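Local coordinates for protein catalase (Pseudomonas syringae, PDB 1M7S) that decomposes hydrogen peroxide into water and oxygen with a heme cofactor, protecting cells from the toxic effects of the peroxide, at residues P99-D104 against Y234-N239. Residues are numbered along the deposited sequence; the frame is centred on the assembly and turned at random.
Sequences PETLRD and YSHLTN
Glu100 meets Thr238 with both carboxylate oxygens. Glu100 OE1 accepts from Thr238 OG1 at 2.6 Å through its syn lone pair, while Glu100 OE2 takes the backbone N-H of Thr238 at 2.6 Å, nearly straight at 162° but tilted out of the carboxylate plane. One residue thus grips the carboxylate twice, which fixes its rotation. The Glu100 chain, extended beyond CG (chi2 175°), carries the carboxylate across to the first turn of helix 236-246; Leu237 N lies 2.9 Å from Glu100 OE2. Lying at the N-terminal end of the helix, the Glu100 carboxylate is probably stabilised in its charged form by the helix dipole. Nearer the backbone, Glu100 CB lies 3.8 Å from Leu237 CG. At the other end, Glu100 N donates to Tyr234 O at 2.9 Å, approaching from above the carbonyl plane. The type I beta turn Pro99-Leu102, in the loop joining barrel strands 82-90 and 107-114 of the catalase fold, is thereby tied to the helix start. A water bridges the turn and the helix start: it accepts from His236 N at 2.8 Å and, weakly, from Glu100 N, and sits in plane at the imidazole edge, 2.7 Å from His236 ND1. Thr101 CG2 lies 3.7 Å from His236 CE1. In the second shell, Pro182 O holds His236 NE2, Thr56 OG1 bonds Thr238 OG1, and Arg54 offers Glu100 OE1 a long, weak ion pair.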
ATOM      1  N   PRO A  99      -9.783 -26.095  -5.004  1.00  9.41           N
ATOM      2  CA  PRO A  99      -9.516 -27.482  -5.229  1.00  9.50           C
ATOM      3  C   PRO A  99      -8.483 -27.634  -6.331  1.00  9.17           C
ATOM      4  O   PRO A  99      -8.626 -27.062  -7.405  1.00  9.73           O
ATOM      5  CB  PRO A  99     -10.837 -28.161  -5.688  1.00 12.52           C
ATOM      6  CG  PRO A  99     -11.853 -27.200  -5.061  1.00 10.93           C
ATOM      7  CD  PRO A  99     -11.241 -25.795  -5.101  1.00 11.86           C
ATOM      8  N   GLU A 100      -7.460 -28.459  -6.115  1.00  7.44           N
ATOM      9  CA  GLU A 100      -6.425 -28.666  -7.118  1.00  8.11           C
ATOM     10  C   GLU A 100      -6.928 -29.592  -8.212  1.00 10.11           C
ATOM     11  O   GLU A 100      -6.310 -29.701  -9.272  1.00 10.42           O
ATOM     12  CB  GLU A 100      -5.096 -29.091  -6.425  1.00  8.11           C
ATOM     13  CG  GLU A 100      -4.449 -27.876  -5.732  1.00 10.25           C
ATOM     14  CD  GLU A 100      -3.208 -28.223  -4.936  1.00 13.76           C
ATOM     15  OE1 GLU A 100      -2.357 -27.361  -4.623  1.00 15.52           O
ATOM     16  OE2 GLU A 100      -2.999 -29.399  -4.545  1.00 12.16           O
ATOM     17  N   THR A 101      -8.119 -30.195  -8.085  1.00  9.00           N
ATOM     18  CA  THR A 101      -8.813 -30.962  -9.101  1.00  9.82           C
ATOM     19  C   THR A 101      -9.566 -30.128 -10.132  1.00  9.79           C
ATOM     20  O   THR A 101     -10.062 -30.655 -11.149  1.00  8.89           O
ATOM     21  CB  THR A 101      -9.918 -31.858  -8.458  1.00 10.97           C
ATOM     22  OG1 THR A 101     -10.503 -31.170  -7.327  1.00  9.66           O
ATOM     23  CG2 THR A 101      -9.329 -33.157  -7.974  1.00 10.97           C
ATOM     24  N   LEU A 102      -9.627 -28.808  -9.990  1.00  8.52           N
ATOM     25  CA  LEU A 102     -10.365 -27.999 -10.964  1.00  9.99           C
ATOM     26  C   LEU A 102      -9.663 -28.025 -12.324  1.00 10.65           C
ATOM     27  O   LEU A 102      -8.423 -27.993 -12.381  1.00  9.04           O
ATOM     28  CB  LEU A 102     -10.525 -26.566 -10.487  1.00 11.13           C
ATOM     29  CG  LEU A 102     -11.358 -26.383  -9.195  1.00 12.66           C
ATOM     30  CD1 LEU A 102     -11.626 -24.870  -9.060  1.00 11.60           C
ATOM     31  CD2 LEU A 102     -12.639 -27.164  -9.236  1.00 12.32           C
ATOM     32  N   ARG A 103     -10.454 -28.159 -13.360  1.00  7.98           N
ATOM     33  CA  ARG A 103      -9.951 -28.241 -14.737  1.00 10.45           C
ATOM     34  C   ARG A 103      -9.225 -26.965 -15.124  1.00 11.62           C
ATOM     35  O   ARG A 103      -9.812 -25.889 -15.046  1.00 12.93           O
ATOM     36  CB  ARG A 103     -11.121 -28.491 -15.715  1.00  9.52           C
ATOM     37  CG  ARG A 103     -10.592 -28.499 -17.192  1.00 10.51           C
ATOM     38  CD  ARG A 103     -11.823 -28.777 -18.099  1.00  8.49           C
ATOM     39  NE  ARG A 103     -12.444 -30.030 -17.625  1.00  9.19           N
ATOM     40  CZ  ARG A 103     -11.894 -31.220 -17.900  1.00 11.70           C
ATOM     41  NH1 ARG A 103     -10.776 -31.453 -18.605  1.00 11.03           N
ATOM     42  NH2 ARG A 103     -12.521 -32.257 -17.386  1.00 13.08           N
ATOM     43  N   ASP A 104      -7.968 -27.039 -15.589  1.00 10.78           N
ATOM     44  CA  ASP A 104      -7.236 -25.822 -15.962  1.00 11.22           C
ATOM     45  C   ASP A 104      -5.886 -26.263 -16.527  1.00 11.68           C
ATOM     46  O   ASP A 104      -5.459 -27.401 -16.272  1.00 10.69           O
ATOM     47  CB  ASP A 104      -6.858 -25.096 -14.648  1.00 14.00           C
ATOM     48  CG  ASP A 104      -7.472 -23.749 -14.345  1.00 19.96           C
ATOM     49  OD1 ASP A 104      -7.207 -23.187 -13.228  1.00 19.69           O
ATOM     50  OD2 ASP A 104      -8.231 -23.203 -15.192  1.00 21.33           O
ATOM     51  N   TYR A 234      -8.860 -31.596  -1.455  1.00  9.87           N
ATOM     52  CA  TYR A 234      -8.876 -30.409  -2.320  1.00 10.28           C
ATOM     53  C   TYR A 234      -7.454 -29.953  -2.555  1.00  9.26           C
ATOM     54  O   TYR A 234      -7.220 -28.972  -3.246  1.00  8.77           O
ATOM     55  CB  TYR A 234      -9.782 -29.326  -1.700  1.00 11.34           C
ATOM     56  CG  TYR A 234      -9.223 -28.712  -0.442  1.00 12.41           C
ATOM     57  CD1 TYR A 234      -8.487 -27.544  -0.504  1.00 15.50           C
ATOM     58  CD2 TYR A 234      -9.403 -29.322   0.794  1.00 15.46           C
ATOM     59  CE1 TYR A 234      -7.929 -26.975   0.637  1.00 17.62           C
ATOM     60  CE2 TYR A 234      -8.823 -28.790   1.940  1.00 18.23           C
ATOM     61  CZ  TYR A 234      -8.115 -27.613   1.841  1.00 18.55           C
ATOM     62  OH  TYR A 234      -7.554 -27.078   2.987  1.00 21.76           O
ATOM     63  N   SER A 235      -6.433 -30.684  -2.054  1.00  8.74           N
ATOM     64  CA  SER A 235      -5.030 -30.274  -2.269  1.00  9.63           C
ATOM     65  C   SER A 235      -4.238 -31.500  -2.752  1.00  9.51           C
ATOM     66  O   SER A 235      -3.100 -31.685  -2.323  1.00 10.41           O
ATOM     67  CB  SER A 235      -4.350 -29.771  -0.995  1.00 12.78           C
ATOM     68  OG  SER A 235      -4.940 -28.563  -0.500  1.00 15.38           O
ATOM     69  N   HIS A 236      -4.780 -32.163  -3.775  1.00  8.13           N
ATOM     70  CA  HIS A 236      -4.144 -33.423  -4.204  1.00 10.40           C
ATOM     71  C   HIS A 236      -2.790 -33.209  -4.880  1.00 10.26           C
ATOM     72  O   HIS A 236      -1.875 -34.032  -4.628  1.00  9.68           O
ATOM     73  CB  HIS A 236      -5.052 -34.287  -5.030  1.00  8.18           C
ATOM     74  CG  HIS A 236      -5.117 -34.052  -6.492  1.00 10.19           C
ATOM     75  ND1 HIS A 236      -5.735 -32.933  -7.025  1.00 10.66           N
ATOM     76  CD2 HIS A 236      -4.622 -34.734  -7.546  1.00  8.77           C
ATOM     77  CE1 HIS A 236      -5.648 -32.938  -8.342  1.00  9.22           C
ATOM     78  NE2 HIS A 236      -4.974 -34.028  -8.678  1.00 10.36           N
ATOM     79  N   LEU A 237      -2.630 -32.110  -5.579  1.00  8.60           N
ATOM     80  CA  LEU A 237      -1.341 -31.888  -6.242  1.00  8.74           C
ATOM     81  C   LEU A 237      -0.311 -31.471  -5.206  1.00  7.17           C
ATOM     82  O   LEU A 237       0.821 -31.950  -5.309  1.00 10.18           O
ATOM     83  CB  LEU A 237      -1.473 -30.796  -7.315  1.00  7.27           C
ATOM     84  CG  LEU A 237      -2.524 -31.156  -8.399  1.00  7.06           C
ATOM     85  CD1 LEU A 237      -2.698 -29.944  -9.348  1.00  4.82           C
ATOM     86  CD2 LEU A 237      -2.140 -32.362  -9.228  1.00  7.20           C
ATOM     87  N   THR A 238      -0.675 -30.624  -4.237  1.00  7.59           N
ATOM     88  CA  THR A 238       0.338 -30.239  -3.228  1.00  8.28           C
ATOM     89  C   THR A 238       0.755 -31.459  -2.400  1.00 12.85           C
ATOM     90  O   THR A 238       1.948 -31.696  -2.061  1.00 11.75           O
ATOM     91  CB  THR A 238      -0.192 -29.123  -2.306  1.00  9.58           C
ATOM     92  OG1 THR A 238      -0.378 -27.906  -3.068  1.00 11.52           O
ATOM     93  CG2 THR A 238       0.805 -28.801  -1.199  1.00  8.85           C
ATOM     94  N   ASN A 239      -0.246 -32.223  -1.988  1.00 10.89           N
ATOM     95  CA  ASN A 239       0.023 -33.407  -1.164  1.00 14.41           C
ATOM     96  C   ASN A 239       0.939 -34.399  -1.873  1.00 15.45           C
ATOM     97  O   ASN A 239       1.850 -34.963  -1.246  1.00 15.63           O
ATOM     98  CB  ASN A 239      -1.304 -34.120  -0.855  1.00 16.12           C
ATOM     99  CG  ASN A 239      -1.822 -33.679   0.509  1.00 19.06           C
ATOM    100  OD1 ASN A 239      -1.030 -33.747   1.472  1.00 21.31           O
ATOM    101  ND2 ASN A 239      -3.082 -33.298   0.516  1.00 20.60           N
TER
HETATM  102  O   HOH W   1      -7.214 -31.634  -5.120  1.00 13.70           O